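Local coordinates for protein berberine bridge enzyme-like 28 (Arabidopsis thaliana, PDB 5D79) that is a secreted FAD-dependent oxidoreductase of the berberine bridge enzyme-like family and takes part in adaptation to salt stress, at residues 88-91 and 92-96; 213-216 and 217-221. One frame throughout, in Å; residues are numbered along the deposited sequence.

Interaction 1 (88-91 with 92-96) is about two and a half turns of helix 87-100, and interaction 2 (213-216 with 217-221) is the turn from strand 214-215 into the short helix 217-220; their centres lie about 16 Å apart. They meet directly where Q91 OE1 packs 3.2 Å from CD1 of I214, and just before R213 the backbone G212 O accepts from Q91 NE2 and S211 O, weakly, from R95 NE. Both belong to the PCMH-type FAD-binding region but stand back from the cofactor: the side chain of V90 is about 8 Å from the FAD and that of M220 about 11 Å, so neither touches the flavin through these side chains.

Interaction 1: residues 88-91 and 92-96; sequences SDVQ and TVIRC
Q91 lays its CB over one face of the R95 guanidinium, one helical turn further on, with R95 NH1 3.7 Å from that carbon. The two long side chains run side by side in the same direction, their amide and guanidinium planes turned 55° apart. Q91 NE2 lies 3.0 Å from R95 NH2, but both are donors, so this is a close approach without a bond; what holds the ends is the loop beyond, where Q91 NE2 donates to G212 O and R95 NE more weakly to S211 O. A long, flexible glutamine chain and an arginine suit this outer side of the helix, since each can carry its N-H groups from the helix to those carbonyls. T92 instead turns back on its own helix. With OG1 beside the backbone N (chi1 -60°), its hydroxyl donates to S88 O at 3.0 Å, while T92 N reaches the same oxygen at 3.1 Å from the opposite face of the carbonyl plane. Two donors thus grip one acceptor, and the hydroxyl's proton finds its acceptor within the helix. R95 N to Q91 O, at 2.8 Å, is a straight link of the i to i+4 series. On the buried side, CG1 of V90 and CG1 of I94 approach to 4.3 Å, branched apolar chains suited to packing against V238 of strand 238-248. V93 faces I128 and L35, and C96 is tied to C34 by a disulfide that fastens helix 29-36 alongside. It is an amphipathic alpha-helix laid against the sheets of the PCMH-type FAD-binding fold.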
# COMPACT_ATOMS: atom_id res chain seq x y z
N SER A 88 -9.58 23.85 -6.65
CA SER A 88 -9.15 25.19 -6.25
C SER A 88 -8.91 25.30 -4.75
O SER A 88 -8.06 26.07 -4.31
CB SER A 88 -10.20 26.23 -6.68
OG SER A 88 -11.34 26.20 -5.83
N ASP A 89 -9.68 24.53 -3.97
CA ASP A 89 -9.52 24.49 -2.52
C ASP A 89 -8.14 24.01 -2.12
O ASP A 89 -7.52 24.58 -1.21
CB ASP A 89 -10.56 23.57 -1.89
CG ASP A 89 -11.96 24.06 -2.08
OD1 ASP A 89 -12.14 25.06 -2.82
OD2 ASP A 89 -12.89 23.45 -1.50
N VAL A 90 -7.67 22.95 -2.78
CA VAL A 90 -6.37 22.36 -2.50
C VAL A 90 -5.29 23.39 -2.74
O VAL A 90 -4.40 23.57 -1.91
CB VAL A 90 -6.08 21.12 -3.38
CG1 VAL A 90 -4.65 20.67 -3.18
CG2 VAL A 90 -7.05 20.01 -3.04
N GLN A 91 -5.39 24.06 -3.89
CA GLN A 91 -4.47 25.12 -4.27
C GLN A 91 -4.35 26.16 -3.17
O GLN A 91 -3.25 26.55 -2.78
CB GLN A 91 -4.94 25.79 -5.56
CG GLN A 91 -5.12 24.84 -6.72
CD GLN A 91 -5.51 25.57 -7.98
OE1 GLN A 91 -6.69 25.65 -8.33
NE2 GLN A 91 -4.51 26.11 -8.68
N THR A 92 -5.50 26.60 -2.68
CA THR A 92 -5.54 27.64 -1.67
C THR A 92 -4.86 27.18 -0.39
O THR A 92 -4.19 27.96 0.28
CB THR A 92 -6.98 28.06 -1.39
OG1 THR A 92 -7.57 28.55 -2.61
CG2 THR A 92 -7.04 29.15 -0.34
N VAL A 93 -5.02 25.90 -0.06
CA VAL A 93 -4.39 25.37 1.13
C VAL A 93 -2.87 25.38 0.98
O VAL A 93 -2.16 25.83 1.88
CB VAL A 93 -4.86 23.94 1.43
CG1 VAL A 93 -4.07 23.38 2.58
CG2 VAL A 93 -6.34 23.94 1.76
N ILE A 94 -2.39 24.91 -0.16
CA ILE A 94 -0.96 24.91 -0.47
C ILE A 94 -0.38 26.32 -0.46
O ILE A 94 0.66 26.56 0.15
CB ILE A 94 -0.67 24.25 -1.86
CG1 ILE A 94 -1.16 22.79 -1.90
CG2 ILE A 94 0.81 24.33 -2.20
CD1 ILE A 94 -0.94 22.02 -0.60
N ARG A 95 -1.05 27.25 -1.13
CA ARG A 95 -0.59 28.64 -1.18
C ARG A 95 -0.61 29.34 0.19
O ARG A 95 0.38 29.97 0.58
CB ARG A 95 -1.43 29.43 -2.18
CG ARG A 95 -1.26 28.92 -3.59
CD ARG A 95 -1.61 29.97 -4.63
NE ARG A 95 -1.78 29.39 -5.96
CZ ARG A 95 -2.96 29.10 -6.51
NH1 ARG A 95 -4.08 29.35 -5.84
NH2 ARG A 95 -3.02 28.57 -7.72
N CYS A 96 -1.72 29.22 0.92
CA CYS A 96 -1.83 29.84 2.24
C CYS A 96 -0.88 29.24 3.28
O CYS A 96 -0.35 29.97 4.11
CB CYS A 96 -3.26 29.73 2.77
SG CYS A 96 -4.46 30.77 1.94

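Interaction 2: residues 213-216 and 217-221; sequences RILD and RQAMG
The backbone leaves strand 214-215 extended and folds at D216, the N-cap, into helix 217-220. D216 O receives M220 N at 2.7 Å, nearly straight along its C=O bond, with a weaker bond from A219 N. The D216 carboxylate caps the same end: CG stands between the backbone N and the carbonyl carbon (chi1 66°), which swings OD1 back over the first turn to accept from A219 N at 2.9 Å, on its anti side and 32° out of the carboxylate plane. A water accepts from Q218 N at 3.0 Å and donates weakly to D216 OD2. Replacing D216 with a leucine would probably leave A219 N without its side-chain acceptor and weaken the start of the helix. Next to the cap, L215 CD2 meets CB of the small A219 at 3.7 Å and also lies over one face of the R213 guanidinium, offset toward its rim, while L215 CB packs against M220 CB at 3.8 Å. At G221, phi 95°, a CB would press on M220 O, so glycine suits this N-cap of helix 222-227. R217 pairs with E222 of that helix, whose Y224 touches L215 and F225 touches M220; on the strand side, L215 bonds through its backbone to V207 of strand 202-208.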
# COMPACT_ATOMS: atom_id res chain seq x y z
N ARG A 213 -0.02 25.33 -8.55
CA ARG A 213 -0.30 25.05 -9.95
C ARG A 213 -0.79 23.61 -10.15
O ARG A 213 -0.17 22.65 -9.69
CB ARG A 213 0.97 25.32 -10.77
CG ARG A 213 0.83 25.31 -12.28
CD ARG A 213 2.19 25.58 -12.94
NE ARG A 213 2.18 25.34 -14.38
CZ ARG A 213 3.27 25.28 -15.15
NH1 ARG A 213 4.47 25.42 -14.61
NH2 ARG A 213 3.15 25.05 -16.45
N ILE A 214 -1.93 23.47 -10.81
CA ILE A 214 -2.46 22.16 -11.16
C ILE A 214 -1.83 21.66 -12.45
O ILE A 214 -2.02 22.25 -13.51
CB ILE A 214 -3.96 22.19 -11.33
CG1 ILE A 214 -4.61 22.69 -10.04
CG2 ILE A 214 -4.47 20.82 -11.72
CD1 ILE A 214 -6.00 23.19 -10.26
N LEU A 215 -1.10 20.55 -12.36
CA LEU A 215 -0.32 20.07 -13.49
C LEU A 215 -0.75 18.68 -13.96
O LEU A 215 -0.87 17.75 -13.16
CB LEU A 215 1.16 20.04 -13.09
CG LEU A 215 1.77 21.37 -12.65
CD1 LEU A 215 2.95 21.15 -11.72
CD2 LEU A 215 2.20 22.17 -13.86
N ASP A 216 -1.01 18.54 -15.26
CA ASP A 216 -1.24 17.21 -15.81
C ASP A 216 0.10 16.66 -16.31
O ASP A 216 1.13 17.33 -16.20
CB ASP A 216 -2.33 17.23 -16.91
CG ASP A 216 -1.92 18.01 -18.15
OD1 ASP A 216 -0.90 18.72 -18.12
OD2 ASP A 216 -2.64 17.92 -19.17
N ARG A 217 0.10 15.43 -16.82
CA ARG A 217 1.35 14.76 -17.18
C ARG A 217 2.17 15.62 -18.15
O ARG A 217 3.39 15.75 -18.02
CB ARG A 217 1.07 13.38 -17.79
CG ARG A 217 2.30 12.72 -18.34
CD ARG A 217 2.02 11.38 -18.97
NE ARG A 217 3.28 10.71 -19.23
CZ ARG A 217 3.39 9.45 -19.62
NH1 ARG A 217 2.32 8.70 -19.80
NH2 ARG A 217 4.59 8.92 -19.82
N GLN A 218 1.46 16.22 -19.09
CA GLN A 218 2.03 17.11 -20.07
C GLN A 218 2.67 18.33 -19.40
O GLN A 218 3.79 18.72 -19.75
CB GLN A 218 0.95 17.54 -21.05
CG GLN A 218 1.40 18.38 -22.24
CD GLN A 218 0.22 18.79 -23.12
OE1 GLN A 218 -0.93 18.85 -22.65
NE2 GLN A 218 0.49 19.06 -24.39
N ALA A 219 1.98 18.91 -18.42
CA ALA A 219 2.44 20.15 -17.79
C ALA A 219 3.50 19.92 -16.73
O ALA A 219 4.36 20.77 -16.53
CB ALA A 219 1.26 20.91 -17.19
N MET A 220 3.45 18.77 -16.07
CA MET A 220 4.37 18.49 -14.97
C MET A 220 5.73 17.99 -15.44
O MET A 220 6.72 18.19 -14.75
CB MET A 220 3.75 17.48 -14.01
CG MET A 220 3.87 16.04 -14.48
SD MET A 220 3.14 14.91 -13.31
CE MET A 220 1.40 15.30 -13.51
N GLY A 221 5.78 17.35 -16.60
CA GLY A 221 7.04 16.80 -17.09
C GLY A 221 7.23 15.33 -16.74
O GLY A 221 6.60 14.83 -15.81
O HOH W 1 -1.04 15.10 -20.27